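PDB 5CER: Bd0816 from Bdellovibrio bacteriovorus HD100, which probably acts as a serine-type D-Ala-D-Ala carboxypeptidase of the peptidase S13 family, removing the terminal D-alanine from peptidoglycan peptides. Local coordinates for residues Q26-L31 with Q246-N251; R75-G80 with D220-N225; G121-R126 with S253-G258. The protein carries 2 engineered substitutions. All blocks are in the same frame, centred on the assembly; numbering follows the deposited sequence.

Contact 1: Q26-L31 with Q246-N251; sequences QKKFPL and QIVFHN
Lys28 reaches the backbone of Gln246 and Ile247 with a chain that bends at chi3 (-76°), which puts CE beside CB rather than in an extended line; Leu31 meets Phe249 through CD1, held anti to CA by chi2 (-180°). The segments carry the outer strands, 29-30 and 247-248, of a three-stranded antiparallel sheet in which strand 267-268 lies between them. The two segments therefore flank a shared central strand: the backbone bonds run from Phe29 to Ala268 and from Val248 to Glu267, and none passes directly between 26-31 and 246-251. The end-to-end directions of the touching parts, 28-31 and 246-249, differ by 41°, and the CA separation widens from 6.2 Å for Lys28 and Gln246 to 9.8 Å for Leu31 and Phe249.

The span is consequently bridged by side chains. Lys28 CG packs 3.8 Å from Gln246 O and Lys28 CD 3.9 Å from Ile247 N, so aliphatic carbons lie against peptide atoms. Farther out, Lys28 NZ comes to 3.6 Å from Val248 CG2, a packing contact only; the ammonium group is hydrogen-bonded to Gln244 O, just ahead of the second segment. This side of the sheet is partly exposed.

Leu31 works at the buried side, together with Met273 of helix 270-286. Its side chain crosses that of Phe249 at about a right angle, and the approach is to the ring's edge, close to the ring plane. Phe249 is also stacked with Phe232, and both Phe249 and Leu31 touch Ile38 of helix 35-47. The apolar pair across the segments closes at Leu31 CD1 and Phe249 CE1, 3.7 Å apart, with Phe249 CZ only slightly farther from the same methyl at 4.1 Å.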
# COMPACT_ATOMS: atom_id res chain seq x y z
N GLN A 26 18.75 2.87 -18.76
CA GLN A 26 18.09 3.82 -19.66
C GLN A 26 16.97 3.18 -20.46
O GLN A 26 16.50 3.77 -21.41
CB GLN A 26 19.10 4.44 -20.61
CG GLN A 26 20.19 5.23 -19.93
CD GLN A 26 21.17 5.82 -20.92
OE1 GLN A 26 21.21 5.43 -22.08
NE2 GLN A 26 22.01 6.71 -20.46
N LYS A 27 16.52 1.98 -20.05
CA LYS A 27 15.40 1.36 -20.73
C LYS A 27 14.15 1.51 -19.90
O LYS A 27 14.13 1.23 -18.70
CB LYS A 27 15.68 -0.12 -20.99
CG LYS A 27 14.53 -0.78 -21.76
CD LYS A 27 14.79 -2.21 -22.21
CE LYS A 27 13.49 -2.79 -22.74
NZ LYS A 27 13.69 -4.20 -23.16
N LYS A 28 13.08 1.93 -20.56
CA LYS A 28 11.77 2.02 -19.92
C LYS A 28 11.20 0.67 -19.58
O LYS A 28 11.20 -0.24 -20.38
CB LYS A 28 10.78 2.74 -20.81
CG LYS A 28 11.13 4.19 -21.04
CD LYS A 28 10.05 4.87 -21.83
CE LYS A 28 10.11 4.49 -23.28
NZ LYS A 28 8.89 4.97 -23.95
N PHE A 29 10.73 0.55 -18.34
CA PHE A 29 10.04 -0.64 -17.87
C PHE A 29 8.77 -0.24 -17.13
O PHE A 29 8.71 0.84 -16.55
CB PHE A 29 10.94 -1.49 -16.93
CG PHE A 29 12.13 -2.10 -17.60
CD1 PHE A 29 11.98 -3.17 -18.49
CD2 PHE A 29 13.43 -1.65 -17.32
CE1 PHE A 29 13.10 -3.74 -19.10
CE2 PHE A 29 14.55 -2.23 -17.92
CZ PHE A 29 14.38 -3.26 -18.82
N PRO A 30 7.80 -1.14 -17.07
CA PRO A 30 6.65 -0.87 -16.20
C PRO A 30 7.01 -0.62 -14.74
O PRO A 30 7.77 -1.37 -14.15
CB PRO A 30 5.81 -2.16 -16.30
CG PRO A 30 6.28 -2.83 -17.54
CD PRO A 30 7.74 -2.49 -17.67
N LEU A 31 6.44 0.44 -14.18
CA LEU A 31 6.73 0.90 -12.82
C LEU A 31 5.80 0.30 -11.76
O LEU A 31 6.22 0.19 -10.60
CB LEU A 31 6.64 2.43 -12.71
CG LEU A 31 7.56 3.26 -13.60
CD1 LEU A 31 7.35 4.75 -13.37
CD2 LEU A 31 9.01 2.89 -13.37
N GLN A 246 12.29 8.52 -21.87
CA GLN A 246 12.56 8.15 -20.48
C GLN A 246 11.33 7.76 -19.66
O GLN A 246 11.45 7.08 -18.64
CB GLN A 246 13.27 9.30 -19.73
CG GLN A 246 14.70 9.55 -20.13
CD GLN A 246 14.80 10.43 -21.35
OE1 GLN A 246 14.13 11.46 -21.45
NE2 GLN A 246 15.67 10.05 -22.26
N ILE A 247 10.16 8.29 -20.04
CA ILE A 247 8.97 8.18 -19.18
C ILE A 247 7.68 8.39 -19.96
O ILE A 247 7.58 9.32 -20.78
CB ILE A 247 9.10 9.14 -17.98
CG1 ILE A 247 7.96 8.91 -16.98
CG2 ILE A 247 9.16 10.62 -18.40
CD1 ILE A 247 8.26 9.42 -15.59
N VAL A 248 6.74 7.48 -19.77
CA VAL A 248 5.37 7.62 -20.31
C VAL A 248 4.38 7.30 -19.21
O VAL A 248 4.45 6.22 -18.63
CB VAL A 248 5.09 6.69 -21.51
CG1 VAL A 248 3.70 6.92 -22.10
CG2 VAL A 248 6.16 6.87 -22.62
N PHE A 249 3.51 8.26 -18.92
CA PHE A 249 2.47 8.08 -17.93
C PHE A 249 1.09 8.13 -18.58
O PHE A 249 0.85 8.89 -19.53
CB PHE A 249 2.56 9.15 -16.80
CG PHE A 249 3.31 8.71 -15.57
CD1 PHE A 249 4.46 7.93 -15.66
CD2 PHE A 249 2.91 9.14 -14.32
CE1 PHE A 249 5.15 7.55 -14.53
CE2 PHE A 249 3.62 8.74 -13.17
CZ PHE A 249 4.73 7.95 -13.29
N HIS A 250 0.19 7.35 -18.01
CA HIS A 250 -1.25 7.36 -18.30
C HIS A 250 -2.08 7.69 -17.08
O HIS A 250 -3.22 8.09 -17.22
CB HIS A 250 -1.65 5.99 -18.79
CG HIS A 250 -0.83 5.49 -19.93
ND1 HIS A 250 0.34 4.77 -19.77
CD2 HIS A 250 -1.04 5.55 -21.26
CE1 HIS A 250 0.82 4.42 -20.94
NE2 HIS A 250 -0.01 4.89 -21.86
N ASN A 251 -1.55 7.50 -15.87
CA ASN A 251 -2.32 7.76 -14.64
C ASN A 251 -1.36 8.00 -13.46
O ASN A 251 -0.14 7.95 -13.65
CB ASN A 251 -3.21 6.59 -14.35
CG ASN A 251 -2.44 5.29 -14.17
OD1 ASN A 251 -1.31 5.26 -13.65
ND2 ASN A 251 -3.06 4.21 -14.54

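Contact 2: R75-G80 with D220-N225; sequences RDPIFG and DNLYWN
Asn225 OD1 accepts the shortest polar bond across the contact, from Arg75 NE at 2.8 Å, with an N-H...O angle of 161°. The oxygen lies in the guanidinium plane, at its edge, whereas the nitrogen sits above the amide carbonyl, 48° out of its plane; the two flat groups are turned 87° apart. The other half of the same amide returns the bond: Asn225 ND2 donates to Arg75 O at 2.9 Å, less straight than the first, with Arg75 O tilted out of the Asn225 amide plane. One carboxamide thus holds both the backbone and the side chain of Arg75, which fits the modelled assignment of the amide's O and N. Arg75 NH1 adds a weak bond to Asn107 OD1.

Asn225 closes helix 216-225, and its partner lies in the loop joining strand 67-72 to helix 81-93. That loop folds as a type I beta turn from Asp76 to Phe79, reinforced by an Asx turn in which Asp76 OD1 accepts from Ile78 N at 3.0 Å; Gly80 then takes the N-cap position of helix 81-93. Asp76 points away from helix 216-225, while the side chain of Pro77 starts toward it. Pro77 CB packs 4.2 Å from Asn221 CB, one helical turn before Asn225, and Pro77 CG lies 4.1 Å from Leu222 CD2; the Leu222 side chain also touches Leu207 and Met210 of helix 203-213.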
# COMPACT_ATOMS: atom_id res chain seq x y z
N ARG A 75 -11.58 19.85 -4.75
CA ARG A 75 -11.13 18.61 -5.37
C ARG A 75 -10.33 17.67 -4.41
O ARG A 75 -9.49 16.90 -4.86
CB ARG A 75 -10.33 18.88 -6.66
CG ARG A 75 -11.01 19.84 -7.64
CD ARG A 75 -10.39 19.76 -9.03
NE ARG A 75 -10.52 18.43 -9.62
CZ ARG A 75 -11.60 17.95 -10.21
NH1 ARG A 75 -12.68 18.69 -10.38
NH2 ARG A 75 -11.59 16.72 -10.66
N ASP A 76 -10.65 17.74 -3.14
CA ASP A 76 -9.97 16.95 -2.13
C ASP A 76 -9.95 15.44 -2.48
O ASP A 76 -11.00 14.79 -2.59
CB ASP A 76 -10.64 17.20 -0.77
CG ASP A 76 -9.86 16.57 0.40
OD1 ASP A 76 -9.15 15.57 0.20
OD2 ASP A 76 -9.98 17.11 1.53
N PRO A 77 -8.75 14.87 -2.67
CA PRO A 77 -8.67 13.52 -3.18
C PRO A 77 -8.75 12.44 -2.12
O PRO A 77 -8.60 11.26 -2.46
CB PRO A 77 -7.28 13.51 -3.85
CG PRO A 77 -6.49 14.42 -2.98
CD PRO A 77 -7.44 15.55 -2.71
N ILE A 78 -8.93 12.81 -0.86
CA ILE A 78 -9.13 11.84 0.22
C ILE A 78 -10.48 12.04 0.94
O ILE A 78 -10.68 11.57 2.05
CB ILE A 78 -7.91 11.87 1.19
CG1 ILE A 78 -7.81 10.55 1.99
CG2 ILE A 78 -7.92 13.11 2.08
CD1 ILE A 78 -6.49 10.35 2.68
N PHE A 79 -11.42 12.72 0.26
CA PHE A 79 -12.75 12.99 0.82
C PHE A 79 -13.63 11.75 0.62
O PHE A 79 -14.05 11.45 -0.50
CB PHE A 79 -13.38 14.24 0.20
CG PHE A 79 -14.24 15.01 1.16
CD1 PHE A 79 -15.30 14.40 1.79
CD2 PHE A 79 -14.00 16.38 1.41
CE1 PHE A 79 -16.11 15.11 2.68
CE2 PHE A 79 -14.81 17.10 2.29
CZ PHE A 79 -15.87 16.46 2.91
N GLY A 80 -13.86 11.03 1.70
CA GLY A 80 -14.74 9.85 1.70
C GLY A 80 -15.39 9.64 3.06
O GLY A 80 -15.71 10.62 3.75
N ASP A 220 -4.58 8.61 -8.57
CA ASP A 220 -5.17 8.90 -9.86
C ASP A 220 -5.86 10.23 -9.89
O ASP A 220 -5.84 10.90 -10.90
CB ASP A 220 -6.14 7.79 -10.29
CG ASP A 220 -5.40 6.46 -10.65
OD1 ASP A 220 -4.26 6.53 -11.16
OD2 ASP A 220 -6.03 5.42 -10.49
N ASN A 221 -6.52 10.60 -8.79
CA ASN A 221 -7.21 11.89 -8.69
C ASN A 221 -6.24 13.05 -8.54
O ASN A 221 -6.51 14.14 -9.07
CB ASN A 221 -8.28 11.86 -7.56
CG ASN A 221 -9.61 11.29 -8.03
OD1 ASN A 221 -10.37 12.00 -8.70
ND2 ASN A 221 -9.88 10.05 -7.72
N LEU A 222 -5.12 12.84 -7.84
CA LEU A 222 -4.03 13.85 -7.82
C LEU A 222 -3.58 14.14 -9.24
O LEU A 222 -3.50 15.32 -9.64
CB LEU A 222 -2.83 13.41 -6.97
CG LEU A 222 -3.04 13.64 -5.47
CD1 LEU A 222 -1.99 12.89 -4.66
CD2 LEU A 222 -3.06 15.11 -5.14
N TYR A 223 -3.33 13.07 -10.01
CA TYR A 223 -2.88 13.19 -11.39
C TYR A 223 -3.86 14.04 -12.24
O TYR A 223 -3.43 15.00 -12.90
CB TYR A 223 -2.69 11.77 -11.96
CG TYR A 223 -2.13 11.62 -13.36
CD1 TYR A 223 -0.77 11.52 -13.56
CD2 TYR A 223 -2.96 11.49 -14.47
CE1 TYR A 223 -0.26 11.33 -14.84
CE2 TYR A 223 -2.45 11.29 -15.75
CZ TYR A 223 -1.09 11.22 -15.93
OH TYR A 223 -0.56 11.05 -17.19
N TRP A 224 -5.15 13.75 -12.16
CA TRP A 224 -6.17 14.57 -12.87
C TRP A 224 -6.23 15.98 -12.33
O TRP A 224 -6.24 16.91 -13.11
CB TRP A 224 -7.60 13.95 -12.86
CG TRP A 224 -7.63 12.60 -13.46
CD1 TRP A 224 -6.96 12.18 -14.55
CD2 TRP A 224 -8.33 11.49 -12.97
NE1 TRP A 224 -7.19 10.87 -14.78
CE2 TRP A 224 -8.04 10.41 -13.83
CE3 TRP A 224 -9.21 11.29 -11.91
CZ2 TRP A 224 -8.60 9.14 -13.65
CZ3 TRP A 224 -9.76 10.01 -11.73
CH2 TRP A 224 -9.44 8.96 -12.60
N ASN A 225 -6.21 16.13 -11.01
CA ASN A 225 -6.22 17.44 -10.35
C ASN A 225 -5.06 18.30 -10.76
O ASN A 225 -5.23 19.51 -10.89
CB ASN A 225 -6.17 17.33 -8.83
CG ASN A 225 -7.47 16.85 -8.23
OD1 ASN A 225 -8.46 16.70 -8.91
ND2 ASN A 225 -7.46 16.60 -6.92

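Contact 3: G121-R126 with S253-G258; sequences GGVTPR and SGNNEG
Asn255 sends its side chain off the backbone toward 121-126 and crosses that of Val123 at about a right angle, with Val123 CG2 4.0 Å from Asn255 ND2. Chi1 (-164°) sets Asn255 CG anti to the backbone N; from there ND2 stands 3.2 Å from Gly122 O. Two waters complete this junction. Water 1 donates to Gly121 O and, at 2.9 Å, to Asn255 OD1; water 2 accepts from Thr124 N at 2.9 Å and from Asn255 ND2 at 3.2 Å.

The second pair is also crossed at about a right angle, but is at most a long electrostatic pair. Glu257 OE1 lies over one face of the Arg126 guanidinium, 4.0 Å from Arg126 NH2, and the guanidinium and carboxylate planes are 62° apart. No N-H points at the oxygen, and Arg126 is poorly ordered. The other carboxylate oxygen, Glu257 OE2, is bonded to Asn251 ND2.

Ser253-Gly254-Asn255 is probably the SxN motif of the penicillin-binding protein clan; Ser253 O accepting from Lys36 NZ is consistent with this. The loop is shaped by its own polar side chains: an ST turn, with Asn255 N donating to Ser253 OG at 3.1 Å, and an Asx turn from Gly258 N to Asn256 OD1. Asp220 of helix 216-225 bonds to both loops, through Thr124 OG1 and Ser253 OG, and Asn216 of that helix bonds to Gly122 O.

The weak bond from Asn256 N to Asn255 OD1 is consistent with the modelled amide orientation, which the waters fit without proving; the loops meet largely through bridging water and an electrostatic pair, a polar surface junction with little apolar packing.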
# COMPACT_ATOMS: atom_id res chain seq x y z
N GLY A 121 -6.84 -0.73 -4.49
CA GLY A 121 -6.26 -1.50 -5.58
C GLY A 121 -7.05 -1.56 -6.88
O GLY A 121 -6.62 -2.19 -7.85
N GLY A 122 -8.23 -0.95 -6.90
CA GLY A 122 -9.11 -1.02 -8.08
C GLY A 122 -8.72 -0.04 -9.16
O GLY A 122 -7.84 0.77 -8.99
N VAL A 123 -9.42 -0.11 -10.28
CA VAL A 123 -9.28 0.88 -11.32
C VAL A 123 -10.07 2.04 -10.86
O VAL A 123 -11.26 1.89 -10.53
CB VAL A 123 -9.83 0.36 -12.68
CG1 VAL A 123 -9.84 1.46 -13.72
CG2 VAL A 123 -9.02 -0.83 -13.16
N THR A 124 -9.44 3.19 -10.79
CA THR A 124 -10.12 4.38 -10.31
C THR A 124 -11.20 4.81 -11.32
O THR A 124 -10.91 4.94 -12.52
CB THR A 124 -9.14 5.51 -10.06
OG1 THR A 124 -8.22 5.09 -9.07
CG2 THR A 124 -9.86 6.78 -9.57
N PRO A 125 -12.45 5.03 -10.84
CA PRO A 125 -13.50 5.54 -11.73
C PRO A 125 -13.11 6.86 -12.38
O PRO A 125 -12.57 7.72 -11.71
CB PRO A 125 -14.70 5.73 -10.82
CG PRO A 125 -14.48 4.74 -9.74
CD PRO A 125 -12.99 4.78 -9.50
N ARG A 126 -13.28 6.92 -13.69
CA ARG A 126 -12.96 8.09 -14.45
C ARG A 126 -14.22 8.61 -15.05
O ARG A 126 -14.83 7.94 -15.89
CB ARG A 126 -11.95 7.77 -15.54
CG ARG A 126 -11.58 9.02 -16.30
CD ARG A 126 -10.15 9.00 -16.82
NE ARG A 126 -10.00 8.15 -17.99
CZ ARG A 126 -8.88 8.03 -18.70
NH1 ARG A 126 -7.80 8.74 -18.37
NH2 ARG A 126 -8.84 7.21 -19.74
N SER A 253 -1.36 6.34 -10.48
CA SER A 253 -1.21 5.17 -9.64
C SER A 253 -0.13 4.13 -10.08
O SER A 253 0.35 3.37 -9.26
CB SER A 253 -2.59 4.46 -9.58
OG SER A 253 -3.02 4.06 -10.88
N GLY A 254 0.12 4.05 -11.39
CA GLY A 254 0.87 2.96 -12.00
C GLY A 254 0.02 1.75 -12.35
O GLY A 254 0.52 0.74 -12.83
N ASN A 255 -1.28 1.84 -12.12
CA ASN A 255 -2.19 0.72 -12.37
C ASN A 255 -2.39 0.52 -13.86
O ASN A 255 -2.20 1.43 -14.66
CB ASN A 255 -3.54 0.97 -11.67
CG ASN A 255 -4.39 -0.29 -11.54
OD1 ASN A 255 -3.90 -1.40 -11.73
ND2 ASN A 255 -5.67 -0.12 -11.19
N ASN A 256 -2.81 -0.69 -14.21
CA ASN A 256 -3.10 -1.08 -15.57
C ASN A 256 -4.23 -0.23 -16.18
O ASN A 256 -5.32 -0.18 -15.60
CB ASN A 256 -3.51 -2.53 -15.55
CG ASN A 256 -3.75 -3.10 -16.93
OD1 ASN A 256 -3.44 -2.47 -17.96
ND2 ASN A 256 -4.26 -4.30 -16.96
N GLU A 257 -3.95 0.44 -17.29
CA GLU A 257 -4.96 1.20 -18.03
C GLU A 257 -5.61 0.42 -19.17
O GLU A 257 -6.43 0.96 -19.88
CB GLU A 257 -4.34 2.50 -18.58
CG GLU A 257 -4.18 3.59 -17.55
CD GLU A 257 -5.50 4.25 -17.17
OE1 GLU A 257 -6.22 4.70 -18.08
OE2 GLU A 257 -5.82 4.32 -15.96
N GLY A 258 -5.13 -0.78 -19.43
CA GLY A 258 -5.61 -1.57 -20.55
C GLY A 258 -6.41 -2.76 -20.04
O GLY A 258 -7.08 -2.66 -19.04
O HOH W 1 -4.91 -3.41 -9.98
O HOH W 2 -6.59 2.91 -11.49

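Along the chain the segments come in the order 26-31, 75-80, 121-126, 220-225, 246-251 and 253-258, so contact 2 falls wholly between the halves of contact 1, while contact 3 crosses both. The centres of contacts 1 and 2 are 22 Å apart, those of contacts 1 and 3 16 Å, and those of contacts 2 and 3 14 Å. Helix 216-225 is the common element: its Tyr223 packs on His250 and Asn251, and its Trp224 on Pro125 and Arg126. Segments 246-251 and 253-258 are nearly continuous. The helix thus bridges loop 121-126 and the loop that probably carries the SxN motif, so the surroundings of the probable active site draw on segments far apart in sequence.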